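Local coordinates for macrolide 2'-phosphotransferase MphH (Brachybacterium faecium, PDB 5UXD), which probably transfers a phosphate group from a nucleotide to the 2'-hydroxyl of macrolide antibiotics, inactivating them, and binds azithromycin, at residues A[4-9]-A[34-39]; A[17-22]-A[46-51]; A[81-84]-A[90-93]; A[194-197]-A[202-205]. All coordinates share one frame; numbering follows the deposited sequence. Where two conformers were deposited one is given.

Contact 1. Residues A[4-9]-A[34-39]; sequences PEDLDA and DFRVAF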
loop_
_atom_site.group_PDB
_atom_site.type_symbol
_atom_site.label_atom_id
_atom_site.label_comp_id
_atom_site.label_asym_id
_atom_site.label_seq_id
_atom_site.Cartn_x
_atom_site.Cartn_y
_atom_site.Cartn_z
ATOM N N PRO A 4 26.869 -7.433 -0.046
ATOM C CA PRO A 4 27.166 -6.820 -1.341
ATOM C C PRO A 4 28.657 -6.749 -1.618
ATOM O O PRO A 4 29.483 -6.617 -0.709
ATOM C CB PRO A 4 26.568 -5.420 -1.205
ATOM C CG PRO A 4 26.729 -5.119 0.243
ATOM C CD PRO A 4 26.555 -6.424 0.980
ATOM N N GLU A 5 28.996 -6.820 -2.905
ATOM C CA GLU A 5 30.396 -6.708 -3.307
ATOM C C GLU A 5 30.876 -5.265 -3.339
ATOM O O GLU A 5 32.080 -5.019 -3.197
ATOM C CB GLU A 5 30.608 -7.337 -4.679
ATOM C CG GLU A 5 30.535 -8.842 -4.689
ATOM C CD GLU A 5 30.536 -9.395 -6.092
ATOM O OE1 GLU A 5 31.555 -9.239 -6.796
ATOM O OE2 GLU A 5 29.511 -9.982 -6.487
ATOM N N ASP A 6 29.974 -4.304 -3.549
ATOM C CA ASP A 6 30.323 -2.880 -3.467
ATOM C C ASP A 6 30.118 -2.312 -2.059
ATOM O O ASP A 6 29.597 -1.204 -1.876
ATOM C CB ASP A 6 29.526 -2.095 -4.501
ATOM C CG ASP A 6 28.024 -2.173 -4.277
ATOM O OD1 ASP A 6 27.326 -1.216 -4.663
ATOM O OD2 ASP A 6 27.537 -3.179 -3.716
ATOM N N LEU A 7 30.551 -3.061 -1.042
ATOM C CA LEU A 7 30.400 -2.617 0.341
ATOM C C LEU A 7 31.039 -1.254 0.570
ATOM O O LEU A 7 30.448 -0.393 1.232
ATOM C CB LEU A 7 30.998 -3.658 1.289
ATOM C CG LEU A 7 31.047 -3.278 2.768
ATOM C CD1 LEU A 7 29.651 -2.948 3.281
ATOM C CD2 LEU A 7 31.664 -4.419 3.585
ATOM N N ASP A 8 32.241 -1.033 0.016
ATOM C CA ASP A 8 32.962 0.209 0.280
ATOM C C ASP A 8 32.239 1.407 -0.314
ATOM O O ASP A 8 32.154 2.466 0.321
ATOM C CB ASP A 8 34.386 0.129 -0.276
ATOM C CG ASP A 8 35.363 -0.471 0.708
ATOM O OD1 ASP A 8 34.945 -0.852 1.820
ATOM O OD2 ASP A 8 36.555 -0.567 0.362
ATOM N N ALA A 9 31.719 1.262 -1.532
ATOM C CA ALA A 9 30.953 2.349 -2.132
ATOM C C ALA A 9 29.707 2.678 -1.310
ATOM O O ALA A 9 29.340 3.852 -1.178
ATOM C CB ALA A 9 30.577 1.992 -3.571
ATOM N N ASP A 34 12.573 0.102 -8.580
ATOM C CA ASP A 34 12.829 1.533 -8.463
ATOM C C ASP A 34 13.926 1.898 -7.472
ATOM O O ASP A 34 14.531 2.966 -7.616
ATOM C CB ASP A 34 11.544 2.269 -8.071
ATOM C CG ASP A 34 10.546 2.328 -9.213
ATOM O OD1 ASP A 34 10.921 1.937 -10.337
ATOM O OD2 ASP A 34 9.400 2.767 -8.986
ATOM N N PHE A 35 14.195 1.054 -6.479
ATOM C CA PHE A 35 15.210 1.352 -5.484
ATOM C C PHE A 35 16.041 0.109 -5.206
ATOM O O PHE A 35 15.548 -1.020 -5.257
ATOM C CB PHE A 35 14.617 1.825 -4.154
ATOM C CG PHE A 35 13.794 3.074 -4.250
ATOM C CD1 PHE A 35 12.479 3.018 -4.666
ATOM C CD2 PHE A 35 14.330 4.295 -3.890
ATOM C CE1 PHE A 35 11.720 4.166 -4.743
ATOM C CE2 PHE A 35 13.579 5.444 -3.965
ATOM C CZ PHE A 35 12.273 5.378 -4.392
ATOM N N ARG A 36 17.311 0.335 -4.918
ATOM C CA ARG A 36 18.140 -0.658 -4.253
ATOM C C ARG A 36 18.030 -0.399 -2.755
ATOM O O ARG A 36 18.015 0.753 -2.329
ATOM C CB ARG A 36 19.585 -0.540 -4.725
ATOM C CG ARG A 36 20.452 -1.745 -4.453
ATOM C CD ARG A 36 21.868 -1.472 -4.897
ATOM N NE ARG A 36 22.771 -2.523 -4.456
ATOM C CZ ARG A 36 24.091 -2.395 -4.400
ATOM N NH1 ARG A 36 24.659 -1.251 -4.767
ATOM N NH2 ARG A 36 24.834 -3.407 -3.979
ATOM N N VAL A 37 17.901 -1.460 -1.963
ATOM C CA VAL A 37 17.678 -1.326 -0.526
ATOM C C VAL A 37 18.819 -1.998 0.226
ATOM O O VAL A 37 19.210 -3.122 -0.110
ATOM C CB VAL A 37 16.326 -1.925 -0.104
ATOM C CG1 VAL A 37 16.170 -1.867 1.412
ATOM C CG2 VAL A 37 15.170 -1.196 -0.808
ATOM N N ALA A 38 19.349 -1.314 1.239
ATOM C CA ALA A 38 20.363 -1.888 2.112
ATOM C C ALA A 38 19.957 -1.740 3.574
ATOM O O ALA A 38 19.280 -0.782 3.960
ATOM C CB ALA A 38 21.745 -1.242 1.889
ATOM N N PHE A 39 20.380 -2.710 4.382
ATOM C CA PHE A 39 20.184 -2.703 5.825
ATOM C C PHE A 39 21.539 -2.812 6.507
ATOM O O PHE A 39 22.355 -3.656 6.128
ATOM C CB PHE A 39 19.311 -3.876 6.287
ATOM C CG PHE A 39 18.073 -4.075 5.467
ATOM C CD1 PHE A 39 16.913 -3.391 5.773
ATOM C CD2 PHE A 39 18.072 -4.948 4.391
ATOM C CE1 PHE A 39 15.770 -3.574 5.020
ATOM C CE2 PHE A 39 16.926 -5.141 3.634
ATOM C CZ PHE A 39 15.778 -4.452 3.946
#
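With chi1 of -162°, Arg36 turns its CG opposite its own backbone N, and from there the chain runs extended as far as NE, carrying the guanidinium well away from strand 35-42 to Asp6. The aspartate answers with chi1 near 62°, its CG tucked between the backbone N and the carbonyl carbon, so that the carboxylate faces the incoming arginine. The two side chains approach from opposite directions and meet as a bidentate, end-on salt bridge. NH1 of Arg36 bonds OD1 of Asp6 at 2.7 Å, and NH2 of Arg36 bonds OD2 of Asp6 at the same 2.7 Å. Both bonds are nearly straight, and each oxygen uses its syn lone pair. Carboxylate and guanidinium lie almost in one plane, 12° apart, as suits a pair of parallel N-H...O bonds. Beside this pair, CB of Pro4 rests 3.8 Å from NH2 of Arg36, a van der Waals contact oblique to the guanidinium. Asp6 sits at the N-cap position of helix 7-16, but its carboxylate is spent on the arginine and does not cap the helix. Arg36 NE makes a further salt bridge to Glu30, which binds GDP in another structure of this protein. Two bonds fix the rotation of both flat groups, and the arginine, shared between Asp6 and Glu30, would be expected to favour the ionised form of both acids while tying the N-terminal segment to the sheet.

Contact 2. Residues A[17-22]-A[46-51]; sequences HGLDLD and GDWVLR. With ZIT (azithromycin), chain I.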
loop_
_atom_site.group_PDB
_atom_site.type_symbol
_atom_site.label_atom_id
_atom_site.label_comp_id
_atom_site.label_asym_id
_atom_site.label_seq_id
_atom_site.Cartn_x
_atom_site.Cartn_y
_atom_site.Cartn_z
ATOM N N HIS A 17 26.705 11.316 4.015
ATOM C CA HIS A 17 25.463 11.896 4.511
ATOM C C HIS A 17 25.360 11.843 6.034
ATOM O O HIS A 17 24.272 12.029 6.590
ATOM C CB HIS A 17 24.280 11.206 3.839
ATOM C CG HIS A 17 24.173 11.532 2.388
ATOM N ND1 HIS A 17 23.575 12.688 1.935
ATOM C CD2 HIS A 17 24.636 10.890 1.292
ATOM C CE1 HIS A 17 23.646 12.728 0.615
ATOM N NE2 HIS A 17 24.292 11.651 0.199
ATOM N N GLY A 18 26.479 11.627 6.716
ATOM C CA GLY A 18 26.517 11.639 8.164
ATOM C C GLY A 18 26.165 10.340 8.852
ATOM O O GLY A 18 26.022 10.340 10.080
ATOM N N LEU A 19 26.031 9.232 8.115
ATOM C CA LEU A 19 25.624 7.953 8.697
ATOM C C LEU A 19 26.791 6.966 8.632
ATOM O O LEU A 19 27.191 6.531 7.548
ATOM C CB LEU A 19 24.374 7.421 7.989
ATOM C CG LEU A 19 23.814 6.107 8.511
ATOM C CD1 LEU A 19 23.362 6.283 9.943
ATOM C CD2 LEU A 19 22.639 5.650 7.622
ATOM N N ASP A 20 27.313 6.620 9.808
ATOM C CA ASP A 20 28.497 5.781 9.953
ATOM C C ASP A 20 28.037 4.363 10.276
ATOM O O ASP A 20 27.501 4.115 11.361
ATOM C CB ASP A 20 29.413 6.326 11.048
ATOM C CG ASP A 20 29.892 7.753 10.762
ATOM O OD1 ASP A 20 30.114 8.086 9.576
ATOM O OD2 ASP A 20 30.064 8.532 11.728
ATOM N N LEU A 21 28.246 3.441 9.332
ATOM C CA LEU A 21 27.715 2.087 9.406
ATOM C C LEU A 21 28.804 1.050 9.667
ATOM O O LEU A 21 29.949 1.188 9.230
ATOM C CB LEU A 21 26.981 1.724 8.110
ATOM C CG LEU A 21 25.800 2.603 7.691
ATOM C CD1 LEU A 21 25.265 2.193 6.312
ATOM C CD2 LEU A 21 24.692 2.575 8.734
ATOM N N ASP A 22 28.422 -0.006 10.375
ATOM C CA ASP A 22 29.267 -1.183 10.571
ATOM C C ASP A 22 29.121 -2.055 9.331
ATOM O O ASP A 22 28.098 -2.715 9.148
ATOM C CB ASP A 22 28.851 -1.921 11.837
ATOM C CG ASP A 22 29.635 -3.207 12.070
ATOM O OD1 ASP A 22 30.687 -3.444 11.422
ATOM O OD2 ASP A 22 29.202 -3.988 12.944
ATOM N N GLY A 46 22.299 1.356 16.322
ATOM C CA GLY A 46 20.964 1.416 15.752
ATOM C C GLY A 46 20.886 0.756 14.386
ATOM O O GLY A 46 21.826 0.801 13.591
ATOM N N ASP A 47 19.739 0.130 14.111
ATOM C CA ASP A 47 19.489 -0.505 12.822
ATOM C C ASP A 47 18.901 0.495 11.834
ATOM O O ASP A 47 18.015 1.281 12.181
ATOM C CB ASP A 47 18.534 -1.691 12.974
ATOM C CG ASP A 47 19.145 -2.835 13.758
ATOM O OD1 ASP A 47 18.435 -3.420 14.603
ATOM O OD2 ASP A 47 20.332 -3.149 13.530
ATOM N N TRP A 48 19.377 0.432 10.587
ATOM C CA TRP A 48 19.029 1.402 9.560
ATOM C C TRP A 48 18.579 0.697 8.289
ATOM O O TRP A 48 19.013 -0.420 7.989
ATOM C CB TRP A 48 20.226 2.323 9.246
ATOM C CG TRP A 48 20.412 3.408 10.261
ATOM C CD1 TRP A 48 21.080 3.321 11.447
ATOM C CD2 TRP A 48 19.890 4.746 10.187
ATOM N NE1 TRP A 48 21.012 4.523 12.113
ATOM C CE2 TRP A 48 20.283 5.409 11.362
ATOM C CE3 TRP A 48 19.122 5.436 9.242
ATOM C CZ2 TRP A 48 19.956 6.740 11.615
ATOM C CZ3 TRP A 48 18.795 6.760 9.489
ATOM C CH2 TRP A 48 19.210 7.396 10.671
ATOM N N VAL A 49 17.697 1.366 7.552
ATOM C CA VAL A 49 17.316 0.991 6.195
ATOM C C VAL A 49 17.790 2.088 5.249
ATOM O O VAL A 49 17.615 3.283 5.525
ATOM C CB VAL A 49 15.791 0.794 6.073
ATOM C CG1 VAL A 49 15.408 0.360 4.654
ATOM C CG2 VAL A 49 15.303 -0.218 7.105
ATOM N N LEU A 50 18.390 1.683 4.134
ATOM C CA LEU A 50 18.851 2.611 3.112
ATOM C C LEU A 50 18.102 2.316 1.821
ATOM O O LEU A 50 17.999 1.157 1.410
ATOM C CB LEU A 50 20.365 2.496 2.903
ATOM C CG LEU A 50 21.218 3.053 4.047
ATOM C CD1 LEU A 50 21.318 2.053 5.206
ATOM C CD2 LEU A 50 22.606 3.440 3.552
ATOM N N ARG A 51 17.558 3.363 1.197
ATOM C CA ARG A 51 16.887 3.242 -0.094
ATOM C C ARG A 51 17.683 4.040 -1.114
ATOM O O ARG A 51 17.885 5.245 -0.935
ATOM C CB ARG A 51 15.439 3.741 -0.036
ATOM C CG ARG A 51 14.593 3.060 1.017
ATOM C CD ARG A 51 13.211 3.712 1.088
ATOM N NE ARG A 51 12.391 3.399 -0.078
ATOM C CZ ARG A 51 11.450 4.203 -0.571
ATOM N NH1 ARG A 51 11.217 5.383 -0.016
ATOM N NH2 ARG A 51 10.745 3.827 -1.629
HETATM C C1 ZIT I . 28.330 -7.078 18.264
HETATM C C2 ZIT I . 27.099 -6.471 19.025
HETATM C C3 ZIT I . 27.519 -5.503 20.122
HETATM C C4 ZIT I . 28.466 -4.328 19.699
HETATM C C5 ZIT I . 27.733 -3.123 19.040
HETATM C C6 ZIT I . 28.544 -2.415 17.973
HETATM C C7 ZIT I . 29.740 -1.626 18.557
HETATM C C8 ZIT I . 30.721 -1.143 17.442
HETATM C C9 ZIT I . 31.964 -2.072 17.364
HETATM N N10 ZIT I . 31.633 -3.374 16.589
HETATM C C11 ZIT I . 32.332 -4.509 17.150
HETATM C C12 ZIT I . 31.497 -5.787 16.982
HETATM C C13 ZIT I . 31.813 -6.887 17.997
HETATM C C14 ZIT I . 30.619 -7.829 18.134
HETATM C C15 ZIT I . 31.050 -9.138 18.764
HETATM C C16 ZIT I . 29.805 -10.070 18.906
HETATM C C17 ZIT I . 26.155 -5.909 18.013
HETATM C C18 ZIT I . 29.192 -3.895 20.948
HETATM C C19 ZIT I . 27.622 -1.427 17.243
HETATM C C20 ZIT I . 31.158 0.209 17.752
HETATM C C21 ZIT I . 31.913 -3.186 15.158
HETATM C C22 ZIT I . 33.704 -4.662 16.529
HETATM C C23 ZIT I . 32.194 -6.297 19.369
HETATM O O1 ZIT I . 28.225 -7.429 17.104
HETATM O O6 ZIT I . 29.014 -3.376 17.043
HETATM O O12 ZIT I . 31.697 -6.328 15.699
HETATM O O13 ZIT I . 32.896 -7.676 17.495
HETATM O O14 ZIT I . 29.635 -7.236 18.986
HETATM C C1A ZIT I . 26.076 -2.354 20.608
HETATM C C2A ZIT I . 25.684 -1.103 21.354
HETATM C C3A ZIT I . 24.373 -1.279 22.026
HETATM C C4A ZIT I . 23.321 -1.689 21.073
HETATM C C5A ZIT I . 23.740 -2.951 20.313
HETATM C C6A ZIT I . 22.745 -3.332 19.300
HETATM C C7A ZIT I . 22.842 -0.093 23.467
HETATM C C8A ZIT I . 24.004 1.133 21.832
HETATM O O1A ZIT I . 27.327 -2.142 19.990
HETATM O O2A ZIT I . 26.674 -0.817 22.353
HETATM N N3A ZIT I . 24.075 -0.005 22.744
HETATM O O5A ZIT I . 25.045 -2.769 19.643
HETATM C C1B ZIT I . 27.309 -6.967 22.048
HETATM C C2B ZIT I . 28.054 -8.019 22.837
HETATM C C3B ZIT I . 28.662 -7.537 24.130
HETATM C C4B ZIT I . 27.764 -6.619 24.888
HETATM C C5B ZIT I . 27.348 -5.464 24.014
HETATM C C6B ZIT I . 26.494 -4.481 24.780
HETATM C C7B ZIT I . 29.015 -8.807 25.010
HETATM C C8B ZIT I . 30.832 -7.432 23.062
HETATM O O1B ZIT I . 28.168 -6.249 21.195
HETATM O O3B ZIT I . 29.863 -6.788 23.864
HETATM O O4B ZIT I . 28.425 -6.108 26.064
HETATM O O5B ZIT I . 26.555 -5.981 22.888
#
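Leu19 loses the most surface here, and it spends that surface on the indole of Trp48. With CG opposite the backbone N (chi1 -179°), the leucine sends both methyls over one face of the ring. CD1 lies 3.6 Å from the centroid of the five-membered ring of Trp48 and 17° off its normal, a CH-pi contact, with 3.5 Å to CE2 of Trp48 as the closest approach of the two residues. The second methyl, CD2, is 3.9 Å from CD2 of Trp48. The side chains thus cross at a slant, CD1 over the five-membered ring and CD2 over the rim by the fusion carbon, between CG and CE3. Next to them, Leu21 extends CD1 tip to tip toward Leu50, 4.0 Å from its CD2; since Leu50 was modelled in two conformers, this last contact is the less certain one. The interface has no polar bond and is an apolar layer, which Ala14 of helix 7-16 continues by touching Leu19, Leu21 and Leu50. Gly18, with its positive phi, closes that helix as the C-prime residue of a Schellman motif and turns the chain into this layer. Farther along, Asp22 OD2 comes 3.6 Å from C21 of an azithromycin molecule. The helix and its exit loop pack together on one face of the antiparallel sheet, in the N-terminal lobe of a protein kinase-like phosphotransferase.

Contact 3. Residues A[81-84]-A[90-93]; sequences PDWR and LIAY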
loop_
_atom_site.group_PDB
_atom_site.type_symbol
_atom_site.label_atom_id
_atom_site.label_comp_id
_atom_site.label_asym_id
_atom_site.label_seq_id
_atom_site.Cartn_x
_atom_site.Cartn_y
_atom_site.Cartn_z
ATOM N N PRO A 81 7.896 5.063 8.715
ATOM C CA PRO A 81 9.305 5.428 8.503
ATOM C C PRO A 81 9.591 6.893 8.806
ATOM O O PRO A 81 8.797 7.783 8.493
ATOM C CB PRO A 81 9.527 5.106 7.028
ATOM C CG PRO A 81 8.615 3.936 6.790
ATOM C CD PRO A 81 7.379 4.215 7.624
ATOM N N ASP A 82 10.736 7.131 9.438
ATOM C CA ASP A 82 11.195 8.453 9.849
ATOM C C ASP A 82 12.437 8.783 9.023
ATOM O O ASP A 82 13.556 8.453 9.410
ATOM C CB ASP A 82 11.482 8.475 11.354
ATOM C CG ASP A 82 12.122 9.773 11.825
ATOM O OD1 ASP A 82 11.883 10.829 11.203
ATOM O OD2 ASP A 82 12.855 9.737 12.842
ATOM N N TRP A 83 12.234 9.451 7.884
ATOM C CA TRP A 83 13.320 9.695 6.934
ATOM C C TRP A 83 14.261 10.746 7.505
ATOM O O TRP A 83 13.987 11.943 7.442
ATOM C CB TRP A 83 12.768 10.149 5.588
ATOM C CG TRP A 83 12.041 9.094 4.833
ATOM C CD1 TRP A 83 11.699 7.846 5.277
ATOM C CD2 TRP A 83 11.559 9.186 3.481
ATOM N NE1 TRP A 83 11.034 7.168 4.286
ATOM C CE2 TRP A 83 10.944 7.962 3.174
ATOM C CE3 TRP A 83 11.602 10.185 2.500
ATOM C CZ2 TRP A 83 10.357 7.708 1.928
ATOM C CZ3 TRP A 83 11.033 9.930 1.261
ATOM C CH2 TRP A 83 10.421 8.700 0.986
ATOM N N ARG A 84 15.384 10.308 8.059
ATOM C CA ARG A 84 16.348 11.258 8.596
ATOM C C ARG A 84 17.314 11.773 7.541
ATOM O O ARG A 84 17.983 12.788 7.778
ATOM C CB ARG A 84 17.121 10.626 9.753
ATOM C CG ARG A 84 16.265 9.803 10.687
ATOM C CD ARG A 84 15.657 10.663 11.781
ATOM N NE ARG A 84 15.384 9.897 12.997
ATOM C CZ ARG A 84 16.317 9.478 13.848
ATOM N NH1 ARG A 84 17.593 9.763 13.629
ATOM N NH2 ARG A 84 15.975 8.778 14.924
ATOM N N LEU A 90 20.175 9.127 -1.726
ATOM C CA LEU A 90 19.993 8.256 -0.567
ATOM C C LEU A 90 18.851 8.744 0.301
ATOM O O LEU A 90 18.832 9.908 0.713
ATOM C CB LEU A 90 21.275 8.173 0.271
ATOM C CG LEU A 90 21.160 7.457 1.625
ATOM C CD1 LEU A 90 21.036 5.945 1.416
ATOM C CD2 LEU A 90 22.353 7.793 2.526
ATOM N N ILE A 91 17.986 7.791 0.631
ATOM C CA ILE A 91 16.932 7.942 1.623
ATOM C C ILE A 91 17.218 6.940 2.738
ATOM O O ILE A 91 17.427 5.755 2.465
ATOM C CB ILE A 91 15.543 7.712 0.994
ATOM C CG1 ILE A 91 15.248 8.810 -0.042
ATOM C CG2 ILE A 91 14.441 7.580 2.078
ATOM C CD1 ILE A 91 14.122 8.459 -1.050
ATOM N N ALA A 92 17.259 7.408 3.986
ATOM C CA ALA A 92 17.638 6.515 5.079
ATOM C C ALA A 92 16.757 6.741 6.296
ATOM O O ALA A 92 16.447 7.883 6.640
ATOM C CB ALA A 92 19.102 6.704 5.483
ATOM N N TYR A 93 16.385 5.657 6.973
ATOM C CA TYR A 93 15.559 5.804 8.166
ATOM C C TYR A 93 15.805 4.637 9.109
ATOM O O TYR A 93 16.199 3.553 8.674
ATOM C CB TYR A 93 14.071 5.903 7.800
ATOM C CG TYR A 93 13.558 4.793 6.915
ATOM C CD1 TYR A 93 13.615 4.901 5.529
ATOM C CD2 TYR A 93 13.006 3.640 7.465
ATOM C CE1 TYR A 93 13.143 3.887 4.720
ATOM C CE2 TYR A 93 12.534 2.625 6.660
ATOM C CZ TYR A 93 12.608 2.756 5.289
ATOM O OH TYR A 93 12.137 1.751 4.482
#
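Tyr93 packs against three consecutive residues of the 81-84 loop, beginning at its CB, which lies only 3.1 Å from the carbonyl O of Asp82. Its chi1 of 53° places CG between the backbone N and the carbonyl carbon and swings the ring back alongside Pro81 and Trp83, both of which point the same way as the tyrosine. CG lies 3.9 Å from CD1 of Trp83 and is about as near to CB of Pro81. At the next step the two sides of the ring part company. CD1 approaches CD1 of Trp83 to 3.5 Å, and CE1 goes on to NE1 of the indole at 3.9 Å, whereas CD2 and CE2 both keep to CB of Pro81. That CB sits over one face of the tyrosine, 3.9 Å from the ring centroid, in a CH-pi contact. Tyrosine and indole planes are 20° apart but slid so far that they scarcely overlap. Trp83 in turn receives CG2 of Ile91 over one face, 3.7 Å from the centroid of its six-membered ring. On the polar side, Arg84 N gives a weak hydrogen bond to Ala92 O, 3.0 Å away. The loop follows helix 59-72, whose Leu69 touches Pro81 and Trp83, and lies against strand 91-94 of the N-terminal antiparallel sheet. Apolar contacts therefore do most of the holding; those from Pro81 and Trp83, with Val49 and Arg51 of strand 47-53, probably help to fix the pose of Tyr93, which binds GDP in another structure of this protein.

Contact 4. Residues A[194-197]-A[202-205]; sequences LTHG and AHTL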
loop_
_atom_site.group_PDB
_atom_site.type_symbol
_atom_site.label_atom_id
_atom_site.label_comp_id
_atom_site.label_asym_id
_atom_site.label_seq_id
_atom_site.Cartn_x
_atom_site.Cartn_y
_atom_site.Cartn_z
ATOM N N LEU A 194 -8.169 10.437 4.047
ATOM C CA LEU A 194 -6.816 10.013 3.710
ATOM C C LEU A 194 -6.731 8.499 3.813
ATOM O O LEU A 194 -7.108 7.922 4.839
ATOM C CB LEU A 194 -5.801 10.659 4.647
ATOM C CG LEU A 194 -4.361 10.127 4.572
ATOM C CD1 LEU A 194 -3.777 10.326 3.169
ATOM C CD2 LEU A 194 -3.462 10.785 5.618
ATOM N N THR A 195 -6.274 7.852 2.744
ATOM C CA THR A 195 -6.169 6.399 2.729
ATOM C C THR A 195 -4.739 5.963 2.431
ATOM O O THR A 195 -3.958 6.687 1.808
ATOM C CB THR A 195 -7.114 5.753 1.697
ATOM O OG1 THR A 195 -6.704 6.099 0.366
ATOM C CG2 THR A 195 -8.571 6.193 1.919
ATOM N N HIS A 196 -4.414 4.753 2.890
ATOM C CA HIS A 196 -3.153 4.105 2.535
ATOM C C HIS A 196 -3.179 3.534 1.113
ATOM O O HIS A 196 -2.251 3.768 0.329
ATOM C CB HIS A 196 -2.836 3.005 3.547
ATOM C CG HIS A 196 -1.556 2.279 3.265
ATOM N ND1 HIS A 196 -1.453 1.308 2.292
ATOM C CD2 HIS A 196 -0.330 2.376 3.830
ATOM C CE1 HIS A 196 -0.218 0.844 2.262
ATOM N NE2 HIS A 196 0.484 1.471 3.191
ATOM N N GLY A 197 -4.203 2.732 0.781
ATOM C CA GLY A 197 -4.416 2.231 -0.570
ATOM C C GLY A 197 -4.017 0.789 -0.812
ATOM O O GLY A 197 -4.440 0.203 -1.818
ATOM N N ALA A 202 1.296 -7.598 4.103
ATOM C CA ALA A 202 2.656 -7.358 3.629
ATOM C C ALA A 202 3.122 -5.928 3.886
ATOM O O ALA A 202 4.329 -5.672 3.859
ATOM C CB ALA A 202 2.765 -7.666 2.139
ATOM N N HIS A 203 2.202 -4.987 4.112
ATOM C CA HIS A 203 2.569 -3.602 4.377
ATOM C C HIS A 203 2.399 -3.224 5.842
ATOM O O HIS A 203 2.331 -2.035 6.173
ATOM C CB HIS A 203 1.768 -2.666 3.479
ATOM C CG HIS A 203 2.117 -2.806 2.037
ATOM N ND1 HIS A 203 1.183 -2.752 1.030
ATOM C CD2 HIS A 203 3.312 -3.028 1.434
ATOM C CE1 HIS A 203 1.787 -2.914 -0.137
ATOM N NE2 HIS A 203 3.079 -3.086 0.081
ATOM N N THR A 204 2.294 -4.208 6.722
ATOM C CA THR A 204 2.268 -3.959 8.150
ATOM C C THR A 204 3.450 -4.658 8.814
ATOM O O THR A 204 4.065 -5.574 8.256
ATOM C CB THR A 204 0.949 -4.431 8.787
ATOM O OG1 THR A 204 0.892 -5.863 8.764
ATOM C CG2 THR A 204 -0.265 -3.872 8.040
ATOM N N LEU A 205 3.792 -4.185 10.003
ATOM C CA LEU A 205 4.600 -4.986 10.902
ATOM C C LEU A 205 3.757 -5.291 12.124
ATOM O O LEU A 205 2.970 -4.442 12.576
ATOM C CB LEU A 205 5.899 -4.287 11.313
ATOM C CG LEU A 205 6.730 -3.681 10.178
ATOM C CD1 LEU A 205 7.894 -2.877 10.727
ATOM C CD2 LEU A 205 7.218 -4.769 9.246
#
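His196 and His203 meet through their rings alone. The side chains cross at about a right angle, and the closest approach is 4.1 Å from CE1 of His196 to ND1 of His203, which lies at the edge of the His196 ring. The planes are inclined at 39° with centroids 5.8 Å apart, so the pair is oblique, a van der Waals touch rather than a stack.

Hydrogen bonding involves third residues. His196 ND1 pairs with the backbone N of Glu198 and its NE2 with the carbonyl O of Leu215, which fixes the ring's rotation from two sides; His203 ND1 is bonded to Glu198 O. Glu198 thus links both rings through its backbone.

As for metal, His203 binds magnesium in another structure of this protein, as does Asp216, whose side chain lies close by; no magnesium is modelled on this chain. The run from His196 to His203 is consistent with the catalytic loop of the aminoglycoside phosphotransferase family. Around it, Trp217 meets the His196 ring edge-to-face, Leu132 of helix 119-133 and Val214 of strand 210-214 pack on the same side chain, and the segments themselves lead from strand 193-195 into strand 204-207.

How the contacts relate
Contacts 1, 2 and 3 gather on one antiparallel sheet, that of strands 35-42, 47-53 and 91-94, with centres 9 to 15 Å apart. Contacts 1 and 2 interlock along the chain, their segments alternating, and adjoin through the pairing of strands 35-42 and 47-53; contact 3 follows and joins by way of strands 47-53 and 91-94. Contact 4 comes last, about 18 Å from contact 3 and 26 Å from contact 1 between centres, where the chain enters strand 204-207 of a second antiparallel sheet. Arg51, Tyr93 and Ala202 of the GDP site, spread over contacts 2, 3 and 4, are consistent with a nucleotide bound between these two parts, as in kinase-like folds.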